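Local coordinates for protein activator of (r)-2-hydroxyglutaryl-coa dehydratase (Acidaminococcus fermentans, PDB 1HUX) that hydrolyses ATP slowly to drive electron transfer from its [4Fe-4S] cluster, which activates (R)-2-hydroxyglutaryl-CoA dehydratase and maintains its redox state, at residues M59-A64 with A76-S81; G104-K109 with T131-D136; N140-K145 with T182-I187; K210-T215 with V234-S239. All coordinates share one frame; numbering follows the deposited sequence.

Contact 1: residues M59-A64 with A76-S81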
# COMPACT_ATOMS: atom_id res chain seq x y z
N MET A 59 22.58 -20.92 -30.46
CA MET A 59 22.64 -19.54 -30.03
C MET A 59 24.09 -19.11 -29.90
O MET A 59 24.87 -19.78 -29.21
CB MET A 59 21.91 -19.40 -28.70
CG MET A 59 20.46 -19.85 -28.75
SD MET A 59 19.50 -19.00 -30.02
CE MET A 59 19.65 -20.13 -31.43
N ALA A 60 24.44 -18.01 -30.58
CA ALA A 60 25.78 -17.42 -30.55
C ALA A 60 26.11 -16.86 -29.16
O ALA A 60 27.19 -17.09 -28.61
CB ALA A 60 25.86 -16.33 -31.58
N PHE A 61 25.16 -16.14 -28.59
CA PHE A 61 25.36 -15.57 -27.26
C PHE A 61 24.00 -15.55 -26.55
O PHE A 61 22.96 -15.36 -27.18
CB PHE A 61 25.93 -14.15 -27.38
CG PHE A 61 26.57 -13.65 -26.12
CD1 PHE A 61 27.86 -14.01 -25.79
CD2 PHE A 61 25.87 -12.80 -25.26
CE1 PHE A 61 28.47 -13.54 -24.61
CE2 PHE A 61 26.47 -12.32 -24.07
CZ PHE A 61 27.77 -12.69 -23.75
N THR A 62 24.02 -15.77 -25.25
CA THR A 62 22.79 -15.76 -24.48
C THR A 62 22.93 -14.73 -23.36
O THR A 62 23.91 -14.73 -22.61
CB THR A 62 22.48 -17.17 -23.88
OG1 THR A 62 22.10 -18.05 -24.95
CG2 THR A 62 21.34 -17.10 -22.86
N LEU A 63 21.94 -13.85 -23.28
CA LEU A 63 21.94 -12.81 -22.29
C LEU A 63 20.65 -12.80 -21.50
O LEU A 63 19.56 -12.71 -22.07
CB LEU A 63 22.14 -11.46 -22.98
CG LEU A 63 23.16 -10.55 -22.30
CD1 LEU A 63 23.52 -9.44 -23.28
CD2 LEU A 63 22.60 -10.00 -20.98
N ALA A 64 20.77 -12.89 -20.18
CA ALA A 64 19.61 -12.90 -19.31
C ALA A 64 19.47 -11.60 -18.53
O ALA A 64 20.46 -10.98 -18.15
CB ALA A 64 19.70 -14.07 -18.34
N ALA A 76 22.62 -18.15 -19.08
CA ALA A 76 23.10 -16.94 -19.70
C ALA A 76 24.61 -16.84 -19.74
O ALA A 76 25.29 -17.20 -18.77
CB ALA A 76 22.52 -15.73 -18.97
N ASP A 77 25.13 -16.35 -20.86
CA ASP A 77 26.56 -16.15 -21.01
C ASP A 77 26.84 -14.94 -20.15
O ASP A 77 27.87 -14.85 -19.47
CB ASP A 77 26.93 -15.86 -22.48
CG ASP A 77 26.71 -17.07 -23.40
OD1 ASP A 77 26.17 -18.09 -22.93
OD2 ASP A 77 27.07 -16.99 -24.60
N LYS A 78 25.87 -14.02 -20.14
CA LYS A 78 25.97 -12.78 -19.38
C LYS A 78 24.58 -12.27 -19.01
O LYS A 78 23.60 -12.53 -19.73
CB LYS A 78 26.70 -11.73 -20.23
CG LYS A 78 26.95 -10.41 -19.52
CD LYS A 78 27.59 -9.36 -20.45
CE LYS A 78 26.68 -8.97 -21.62
NZ LYS A 78 27.26 -7.88 -22.48
N GLN A 79 24.49 -11.56 -17.89
CA GLN A 79 23.24 -10.97 -17.41
C GLN A 79 23.31 -9.44 -17.49
O GLN A 79 24.40 -8.86 -17.50
CB GLN A 79 22.96 -11.40 -15.96
CG GLN A 79 23.81 -10.69 -14.91
CD GLN A 79 25.28 -11.10 -14.96
OE1 GLN A 79 25.94 -10.96 -15.99
NE2 GLN A 79 25.79 -11.59 -13.84
N MET A 80 22.17 -8.78 -17.56
CA MET A 80 22.18 -7.33 -17.67
C MET A 80 20.98 -6.64 -17.03
O MET A 80 19.89 -7.21 -16.94
CB MET A 80 22.25 -6.90 -19.14
CG MET A 80 23.63 -6.92 -19.74
SD MET A 80 23.60 -6.17 -21.39
CE MET A 80 23.33 -4.43 -20.93
N SER A 81 21.20 -5.41 -16.60
CA SER A 81 20.17 -4.59 -15.97
C SER A 81 18.90 -4.51 -16.81
O SER A 81 18.94 -4.37 -18.04
CB SER A 81 20.69 -3.19 -15.74
OG SER A 81 19.61 -2.33 -15.44
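F61 lays one face of its ring over D77. D77 CB lies 3.6 Å from the centroid of the F61 ring, offset toward the rim, and makes a CH-pi contact. F61 CG is anti to the backbone N (chi1 -162°), and from there the ring reaches across to 76-81. K78 meets the edge of the same ring, with F61 CZ 3.8 Å from K78 CB. The D77 carboxylate stands almost upright to the ring, the planes 85° apart. Its OD2 accepts a weak hydrogen bond from T62 N at 3.3 Å. An alanine in place of F61 would probably leave D77 CB and K78 CB without their aromatic cover.

The backbones are joined beside this. T62 O is gripped twice, by D77 N at 2.7 Å and by K78 N at 3.2 Å. The K78 bond runs nearly along the C=O axis; D77 N is tilted out of the carbonyl plane. A64 N gives a bond to K78 O at 2.9 Å.

L63 and K78 lie side by side and point the same way. The K78 chain bends at chi3, which sets K78 CE 3.6 Å from L63 CD1. L63 CD2 also packs on M80 CG at 3.5 Å. Helix 245-257 adds to this packing: its Y253 touches L63 and M80, and its K257 touches F61 and K78. A64, on the opposite face, meets A76 through CB.

This is a parallel strand pair at the edge of a five-stranded mixed sheet, as in the actin-type ATPase fold.

Contact 2: residues G104-K109 with T131-D136. With ADP (adenosine-5'-diphosphate), chain D.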
# COMPACT_ATOMS: atom_id res chain seq x y z
N GLY A 104 5.08 -3.45 -14.86
CA GLY A 104 5.01 -4.89 -14.77
C GLY A 104 4.39 -5.23 -13.44
O GLY A 104 4.05 -4.33 -12.69
N GLY A 105 4.22 -6.51 -13.14
CA GLY A 105 3.66 -6.86 -11.84
C GLY A 105 4.72 -6.49 -10.83
O GLY A 105 5.91 -6.50 -11.14
N GLN A 106 4.29 -6.12 -9.63
CA GLN A 106 5.23 -5.76 -8.56
C GLN A 106 6.22 -4.59 -8.71
O GLN A 106 7.08 -4.39 -7.83
CB GLN A 106 6.00 -7.01 -8.15
CG GLN A 106 5.14 -7.98 -7.40
CD GLN A 106 5.71 -9.38 -7.40
OE1 GLN A 106 6.88 -9.58 -7.03
NE2 GLN A 106 4.90 -10.36 -7.80
N ASP A 107 6.10 -3.80 -9.78
CA ASP A 107 7.00 -2.65 -9.96
C ASP A 107 6.71 -1.79 -11.22
O ASP A 107 6.16 -2.26 -12.22
CB ASP A 107 8.45 -3.12 -10.01
CG ASP A 107 8.81 -3.73 -11.34
OD1 ASP A 107 8.15 -4.72 -11.74
OD2 ASP A 107 9.74 -3.22 -12.00
N VAL A 108 7.09 -0.51 -11.14
CA VAL A 108 6.91 0.42 -12.25
C VAL A 108 8.23 1.16 -12.39
O VAL A 108 9.00 1.23 -11.43
CB VAL A 108 5.84 1.49 -11.96
CG1 VAL A 108 5.39 2.10 -13.27
CG2 VAL A 108 4.68 0.90 -11.22
N LYS A 109 8.49 1.70 -13.58
CA LYS A 109 9.73 2.44 -13.81
C LYS A 109 9.68 3.23 -15.12
O LYS A 109 9.23 2.72 -16.16
CB LYS A 109 10.93 1.48 -13.79
CG LYS A 109 10.93 0.42 -14.87
CD LYS A 109 12.12 -0.51 -14.71
CE LYS A 109 11.76 -1.78 -13.93
NZ LYS A 109 11.04 -2.79 -14.78
N THR A 131 1.31 -0.65 -9.87
CA THR A 131 1.84 -1.87 -10.48
C THR A 131 0.69 -2.73 -10.99
O THR A 131 -0.48 -2.45 -10.74
CB THR A 131 2.59 -2.72 -9.48
OG1 THR A 131 1.63 -3.41 -8.67
CG2 THR A 131 3.49 -1.85 -8.59
N GLY A 132 1.03 -3.79 -11.71
CA GLY A 132 -0.01 -4.66 -12.25
C GLY A 132 -0.68 -5.39 -11.10
O GLY A 132 -1.77 -5.97 -11.26
N ARG A 133 -0.01 -5.37 -9.95
CA ARG A 133 -0.52 -6.03 -8.76
C ARG A 133 -1.71 -5.23 -8.22
O ARG A 133 -2.63 -5.76 -7.61
CB ARG A 133 0.60 -6.11 -7.73
CG ARG A 133 0.18 -6.77 -6.44
CD ARG A 133 -0.42 -8.15 -6.70
NE ARG A 133 -0.53 -8.87 -5.45
CZ ARG A 133 0.51 -9.25 -4.72
NH1 ARG A 133 1.76 -8.98 -5.13
NH2 ARG A 133 0.32 -9.88 -3.56
N PHE A 134 -1.65 -3.92 -8.45
CA PHE A 134 -2.73 -3.02 -8.04
C PHE A 134 -3.96 -3.49 -8.82
O PHE A 134 -5.00 -3.77 -8.24
CB PHE A 134 -2.36 -1.57 -8.42
CG PHE A 134 -3.45 -0.58 -8.13
CD1 PHE A 134 -3.71 -0.17 -6.83
CD2 PHE A 134 -4.23 -0.08 -9.16
CE1 PHE A 134 -4.74 0.71 -6.53
CE2 PHE A 134 -5.28 0.82 -8.89
CZ PHE A 134 -5.53 1.21 -7.56
N LEU A 135 -3.79 -3.61 -10.14
CA LEU A 135 -4.85 -4.04 -11.05
C LEU A 135 -5.40 -5.42 -10.73
O LEU A 135 -6.56 -5.70 -10.98
CB LEU A 135 -4.36 -4.01 -12.50
CG LEU A 135 -4.02 -2.64 -13.07
CD1 LEU A 135 -3.38 -2.77 -14.45
CD2 LEU A 135 -5.29 -1.80 -13.14
N ASP A 136 -4.55 -6.29 -10.18
CA ASP A 136 -5.01 -7.63 -9.84
C ASP A 136 -5.98 -7.54 -8.68
O ASP A 136 -7.13 -7.96 -8.79
CB ASP A 136 -3.83 -8.53 -9.45
CG ASP A 136 -3.10 -9.08 -10.65
OD1 ASP A 136 -3.75 -9.71 -11.51
OD2 ASP A 136 -1.87 -8.86 -10.73
PB ADP D . 7.51 -9.00 -14.63
O1B ADP D . 7.93 -7.56 -14.60
O2B ADP D . 8.30 -9.88 -15.64
O3B ADP D . 7.38 -9.64 -13.26
PA ADP D . 5.54 -8.60 -16.61
O1A ADP D . 5.56 -9.77 -17.56
O2A ADP D . 6.09 -7.33 -17.08
O3A ADP D . 6.16 -9.06 -15.22
O5' ADP D . 4.08 -8.44 -16.07
C5' ADP D . 3.13 -8.05 -16.91
C4' ADP D . 1.90 -7.58 -16.24
O4' ADP D . 0.86 -7.37 -17.24
C3' ADP D . 1.20 -8.49 -15.09
O3' ADP D . 0.60 -7.68 -14.05
C2' ADP D . 0.24 -9.27 -15.96
O2' ADP D . -0.95 -9.84 -15.33
C1' ADP D . -0.16 -8.21 -16.97
N9 ADP D . -0.90 -8.67 -18.17
C8 ADP D . -0.54 -9.71 -18.93
N7 ADP D . -1.33 -9.89 -19.91
C5 ADP D . -2.29 -8.90 -19.78
C6 ADP D . -3.45 -8.51 -20.54
N6 ADP D . -3.85 -9.18 -21.65
N1 ADP D . -4.17 -7.44 -20.11
C2 ADP D . -3.78 -6.78 -19.00
N3 ADP D . -2.71 -7.06 -18.23
C4 ADP D . -2.01 -8.14 -18.68
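G104, G105 and G132 meet here as part of the ADP pocket. A type II turn from G104 to D107 faces the start of helix 132-142. G132 N donates to G104 O at 3.2 Å. The N-H points almost straight at the oxygen (169°), but the donor stands above the carbonyl plane. A side chain on G104 or G132 would run into the ADP; G132 CA is 3.6 Å from ADP O3'. G105 N lies 3.5 Å from ADP O5'.

T131 is the N-cap of the helix. Its OG1 lies between the backbone N and the carbonyl carbon (chi1 78°). There T131 OG1 accepts from R133 N at 2.9 Å and weakly from F134 N. It is also hydrogen-bonded to A128 O, in the cluster pocket. T131 CG2 lies 3.5 Å from D107 N at the end of the turn and also meets V108 CG2, at 4.0 Å. An alanine here would probably leave the first helical N-H groups without their cap and open a gap beside V108.

R133 NH1 has Q106 CG near the guanidinium edge, at 4.2 Å. R133 NH2 bonds S172 of the second subunit, whose F169 packs on both Q106 and R133.

One threonine therefore touches the nucleotide turn with its methyl and a residue of the cluster pocket with its hydroxyl. That is consistent with a structural link between the two sites.

Contact 3: residues N140-K145 with T182-I187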
# COMPACT_ATOMS: atom_id res chain seq x y z
N ASN A 140 -9.96 -8.59 -8.86
CA ASN A 140 -10.49 -9.64 -8.02
C ASN A 140 -11.75 -9.19 -7.29
O ASN A 140 -12.78 -9.88 -7.32
CB ASN A 140 -9.44 -10.09 -7.01
CG ASN A 140 -9.99 -11.12 -6.04
OD1 ASN A 140 -10.77 -10.80 -5.15
ND2 ASN A 140 -9.58 -12.38 -6.22
N ILE A 141 -11.69 -8.05 -6.63
CA ILE A 141 -12.85 -7.54 -5.92
C ILE A 141 -14.00 -7.31 -6.92
O ILE A 141 -15.14 -7.64 -6.65
CB ILE A 141 -12.53 -6.23 -5.19
CG1 ILE A 141 -11.25 -6.38 -4.38
CG2 ILE A 141 -13.66 -5.88 -4.25
CD1 ILE A 141 -11.27 -7.53 -3.40
N LEU A 142 -13.69 -6.73 -8.08
CA LEU A 142 -14.70 -6.49 -9.09
C LEU A 142 -15.18 -7.80 -9.68
O LEU A 142 -16.21 -7.85 -10.37
CB LEU A 142 -14.13 -5.63 -10.22
CG LEU A 142 -13.73 -4.20 -9.84
CD1 LEU A 142 -13.04 -3.54 -11.03
CD2 LEU A 142 -14.97 -3.41 -9.43
N GLU A 143 -14.43 -8.86 -9.41
CA GLU A 143 -14.74 -10.17 -9.96
C GLU A 143 -14.70 -10.12 -11.48
O GLU A 143 -15.67 -10.44 -12.15
CB GLU A 143 -16.12 -10.64 -9.48
CG GLU A 143 -16.21 -10.83 -7.97
CD GLU A 143 -17.40 -11.68 -7.57
OE1 GLU A 143 -17.39 -12.90 -7.86
OE2 GLU A 143 -18.35 -11.13 -6.97
N VAL A 144 -13.55 -9.72 -12.03
CA VAL A 144 -13.36 -9.63 -13.48
C VAL A 144 -11.94 -10.11 -13.83
O VAL A 144 -11.09 -10.28 -12.95
CB VAL A 144 -13.51 -8.17 -13.96
CG1 VAL A 144 -13.57 -8.11 -15.47
CG2 VAL A 144 -14.76 -7.56 -13.34
N LYS A 145 -11.69 -10.34 -15.12
CA LYS A 145 -10.38 -10.79 -15.56
C LYS A 145 -9.49 -9.61 -15.92
O LYS A 145 -9.85 -8.78 -16.75
CB LYS A 145 -10.50 -11.72 -16.77
CG LYS A 145 -11.10 -13.07 -16.45
CD LYS A 145 -10.96 -14.05 -17.63
CE LYS A 145 -11.77 -13.62 -18.85
NZ LYS A 145 -11.72 -14.60 -19.99
N THR A 182 -22.59 1.89 -7.72
CA THR A 182 -21.87 2.42 -8.87
C THR A 182 -21.50 1.29 -9.84
O THR A 182 -21.02 0.23 -9.41
CB THR A 182 -20.57 3.13 -8.43
OG1 THR A 182 -20.81 3.95 -7.28
CG2 THR A 182 -20.04 4.00 -9.56
N ASP A 183 -21.69 1.53 -11.13
CA ASP A 183 -21.37 0.54 -12.16
C ASP A 183 -19.87 0.17 -12.18
O ASP A 183 -19.01 1.02 -11.94
CB ASP A 183 -21.75 1.09 -13.53
CG ASP A 183 -21.72 0.03 -14.61
OD1 ASP A 183 -20.79 -0.81 -14.61
OD2 ASP A 183 -22.63 0.04 -15.48
N LYS A 184 -19.57 -1.11 -12.46
CA LYS A 184 -18.18 -1.60 -12.52
C LYS A 184 -17.42 -0.90 -13.63
O LYS A 184 -16.27 -0.50 -13.46
CB LYS A 184 -18.15 -3.10 -12.78
CG LYS A 184 -18.61 -3.98 -11.64
CD LYS A 184 -18.50 -5.43 -12.04
CE LYS A 184 -18.85 -6.37 -10.91
NZ LYS A 184 -18.83 -7.77 -11.40
N ILE A 185 -18.06 -0.77 -14.79
CA ILE A 185 -17.46 -0.11 -15.94
C ILE A 185 -16.84 1.23 -15.50
O ILE A 185 -15.71 1.58 -15.87
CB ILE A 185 -18.54 0.18 -17.01
CG1 ILE A 185 -19.37 -1.08 -17.26
CG2 ILE A 185 -17.90 0.64 -18.29
CD1 ILE A 185 -18.55 -2.29 -17.62
N ASP A 186 -17.57 1.96 -14.67
CA ASP A 186 -17.12 3.26 -14.19
C ASP A 186 -16.04 3.15 -13.12
O ASP A 186 -15.12 3.95 -13.09
CB ASP A 186 -18.30 4.07 -13.68
CG ASP A 186 -19.36 4.32 -14.76
OD1 ASP A 186 -18.98 4.68 -15.90
OD2 ASP A 186 -20.57 4.16 -14.48
N ILE A 187 -16.17 2.17 -12.24
CA ILE A 187 -15.18 1.97 -11.20
C ILE A 187 -13.84 1.59 -11.84
O ILE A 187 -12.78 1.96 -11.35
CB ILE A 187 -15.57 0.82 -10.24
CG1 ILE A 187 -16.82 1.21 -9.44
CG2 ILE A 187 -14.41 0.50 -9.30
CD1 ILE A 187 -17.09 0.36 -8.16
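L142 and K184 carry the polar link between these segments. K184 NZ donates to L142 O at 2.8 Å, and the C=O...N angle of 167° puts the nitrogen almost straight ahead of the carbonyl. K184 CG is anti to the carbonyl carbon (chi1 -71°), and the chain beyond it is extended. The extended chain carries NZ across to the end of the other helix.

The tight part is apolar and lies around L142. L142 CD2 packs on I187 CG2 at 4.0 Å, and the two side chains cross at a slant. L142 CD2 also comes within 4.3 Å of K184 CG. Both L142 and I187 are buried. V174 of helix 167-179 and I188 and I191 of helix 184-204 also touch L142.

The other side is looser and borders solvent. V144 CG2 only approaches K184 CD, at 4.5 Å. E143 and K184 are both exposed. E143 OE2 and K184 NZ stay 5.6 Å apart, too far for a salt bridge, though the opposite charges may still attract weakly. V144 also touches L149 and L152 of helix 149-153.

Both helix ends are capped. E143 leaves the helix with a positive phi (61°), closing helix 132-142 in a Schellman motif. D183 is the N-cap of helix 184-204, and its OD1 accepts from I185 N at 2.7 Å, met from above the carboxylate plane.

The arrangement joins the C-terminal end of one helix to the N-terminal end of another, with a lysine on a carbonyl of the Schellman-capped end.

Contact 4: residues K210-T215 with V234-S239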
# COMPACT_ATOMS: atom_id res chain seq x y z
N LYS A 210 9.84 13.50 -25.77
CA LYS A 210 9.24 13.13 -27.00
C LYS A 210 9.35 11.66 -27.31
O LYS A 210 10.35 11.03 -27.05
CB LYS A 210 9.89 13.94 -28.09
CG LYS A 210 8.84 14.69 -28.84
CD LYS A 210 9.35 15.81 -29.73
CE LYS A 210 8.07 16.38 -30.33
NZ LYS A 210 8.34 17.53 -31.26
N ASP A 211 8.27 11.14 -27.88
CA ASP A 211 8.15 9.73 -28.24
C ASP A 211 8.23 8.83 -27.03
O ASP A 211 9.23 8.17 -26.74
CB ASP A 211 9.17 9.38 -29.32
CG ASP A 211 8.55 9.33 -30.69
OD1 ASP A 211 7.68 8.46 -30.87
OD2 ASP A 211 8.87 10.17 -31.55
N VAL A 212 7.13 8.86 -26.27
CA VAL A 212 6.95 8.08 -25.08
C VAL A 212 6.39 6.73 -25.49
O VAL A 212 5.48 6.66 -26.31
CB VAL A 212 5.94 8.77 -24.12
CG1 VAL A 212 5.88 7.99 -22.78
CG2 VAL A 212 6.34 10.19 -23.87
N VAL A 213 6.93 5.66 -24.93
CA VAL A 213 6.42 4.32 -25.24
C VAL A 213 6.14 3.55 -23.96
O VAL A 213 6.88 3.67 -22.97
CB VAL A 213 7.41 3.50 -26.08
CG1 VAL A 213 7.64 4.19 -27.40
CG2 VAL A 213 8.71 3.35 -25.32
N MET A 214 5.05 2.79 -23.97
CA MET A 214 4.69 2.01 -22.81
C MET A 214 5.11 0.55 -23.06
O MET A 214 4.86 -0.03 -24.12
CB MET A 214 3.19 2.13 -22.55
CG MET A 214 2.74 1.36 -21.34
SD MET A 214 1.02 1.61 -21.03
CE MET A 214 1.03 1.54 -19.19
N THR A 215 5.76 -0.00 -22.04
CA THR A 215 6.29 -1.35 -22.06
C THR A 215 5.85 -2.16 -20.86
O THR A 215 5.50 -1.61 -19.81
CB THR A 215 7.81 -1.27 -22.10
OG1 THR A 215 8.21 -1.05 -23.45
CG2 THR A 215 8.44 -2.52 -21.57
N VAL A 234 0.32 13.55 -24.08
CA VAL A 234 1.21 13.27 -25.20
C VAL A 234 0.93 11.85 -25.65
O VAL A 234 0.47 11.04 -24.85
CB VAL A 234 2.70 13.38 -24.81
CG1 VAL A 234 3.17 14.83 -24.96
CG2 VAL A 234 2.90 12.91 -23.39
N GLU A 235 1.21 11.55 -26.92
CA GLU A 235 0.99 10.20 -27.44
C GLU A 235 1.84 9.17 -26.70
O GLU A 235 3.02 9.41 -26.42
CB GLU A 235 1.36 10.12 -28.92
CG GLU A 235 0.27 10.51 -29.86
CD GLU A 235 0.72 10.40 -31.31
OE1 GLU A 235 1.60 11.19 -31.72
OE2 GLU A 235 0.20 9.52 -32.03
N ILE A 236 1.21 8.05 -26.36
CA ILE A 236 1.91 6.96 -25.70
C ILE A 236 1.82 5.80 -26.69
O ILE A 236 0.73 5.35 -27.05
CB ILE A 236 1.25 6.53 -24.37
CG1 ILE A 236 1.18 7.71 -23.39
CG2 ILE A 236 2.05 5.39 -23.75
CD1 ILE A 236 2.53 8.20 -22.87
N LYS A 237 2.98 5.35 -27.17
CA LYS A 237 3.04 4.26 -28.13
C LYS A 237 3.20 2.92 -27.45
O LYS A 237 3.64 2.83 -26.29
CB LYS A 237 4.20 4.48 -29.10
CG LYS A 237 4.21 5.85 -29.73
CD LYS A 237 5.15 5.93 -30.91
CE LYS A 237 4.98 7.24 -31.64
NZ LYS A 237 5.63 7.24 -32.97
N THR A 238 2.83 1.87 -28.18
CA THR A 238 2.95 0.51 -27.68
C THR A 238 2.73 -0.43 -28.87
O THR A 238 2.11 -0.05 -29.87
CB THR A 238 1.90 0.23 -26.57
OG1 THR A 238 2.20 -1.01 -25.91
CG2 THR A 238 0.49 0.20 -27.17
N SER A 239 3.28 -1.64 -28.77
CA SER A 239 3.13 -2.63 -29.84
C SER A 239 2.93 -3.99 -29.18
O SER A 239 3.12 -4.13 -27.97
CB SER A 239 4.38 -2.68 -30.74
OG SER A 239 5.34 -3.61 -30.24
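K237 crosses V213, passes V212 O and ends on D211. Its CG is anti to the carbonyl carbon (chi1 -51°), and the chain is extended from there. K237 CB lies 3.8 Å from V213 CG1, and V212 O is equally near. K237 CG stays beside V212 O at 3.7 Å. K237 CD passes on to the aspartate, 3.6 Å from D211 OD1. CE lies against the same oxygen. At the tip, K237 NZ makes a salt bridge to D211 OD1 at 3.2 Å.

The backbones pair in parallel about V213 and K237. K237 N donates to V212 O at 3.0 Å, and the bond is almost straight (176°). M214 N donates to K237 O at 2.7 Å, with the nitrogen nearly in line with the carbonyl. A weak bond from T238 OG1 to M214 O follows.

I236 lies on the other face of the sheet from K237. Its two branches divide the work: CD1 packs on V212 CG1, and I236 CG2 meets M214 CB at 3.7 Å. R225 of helix 222-232 touches both M214 and I236, and E229 of that helix accepts a hydrogen bond from I236 N. The helix links the two strands in a beta-alpha-beta unit.

The contact thus has two chemical sides. One is apolar, and its M214 and I236 also touch the connecting helix. Across the sheet, the lysine's CB packs on V213 and its ammonium is paired with D211. Since D211 and K237 are both partly exposed, solvent probably weakens their charge attraction.

Overall arrangement
Contacts 1 and 4 occupy matching places in two sheets of the same strand order, as expected of the duplicated actin-type fold. Each is a parallel pair at the sheet's outer edge. Their centres are about 27 Å apart. Contact 2 lies at the nucleotide, its centre about 26 Å from that of contact 1 and about 18 Å from that of contact 4. The side chain of A64 is about 12 Å from the ADP, and that of M214 about 9 Å. Contact 2 also approaches the cluster, about 8 Å from the T131 side chain. Contact 3 closes the helix that contact 2 begins, about 18 Å away between centres, and lies away from the annotated sites.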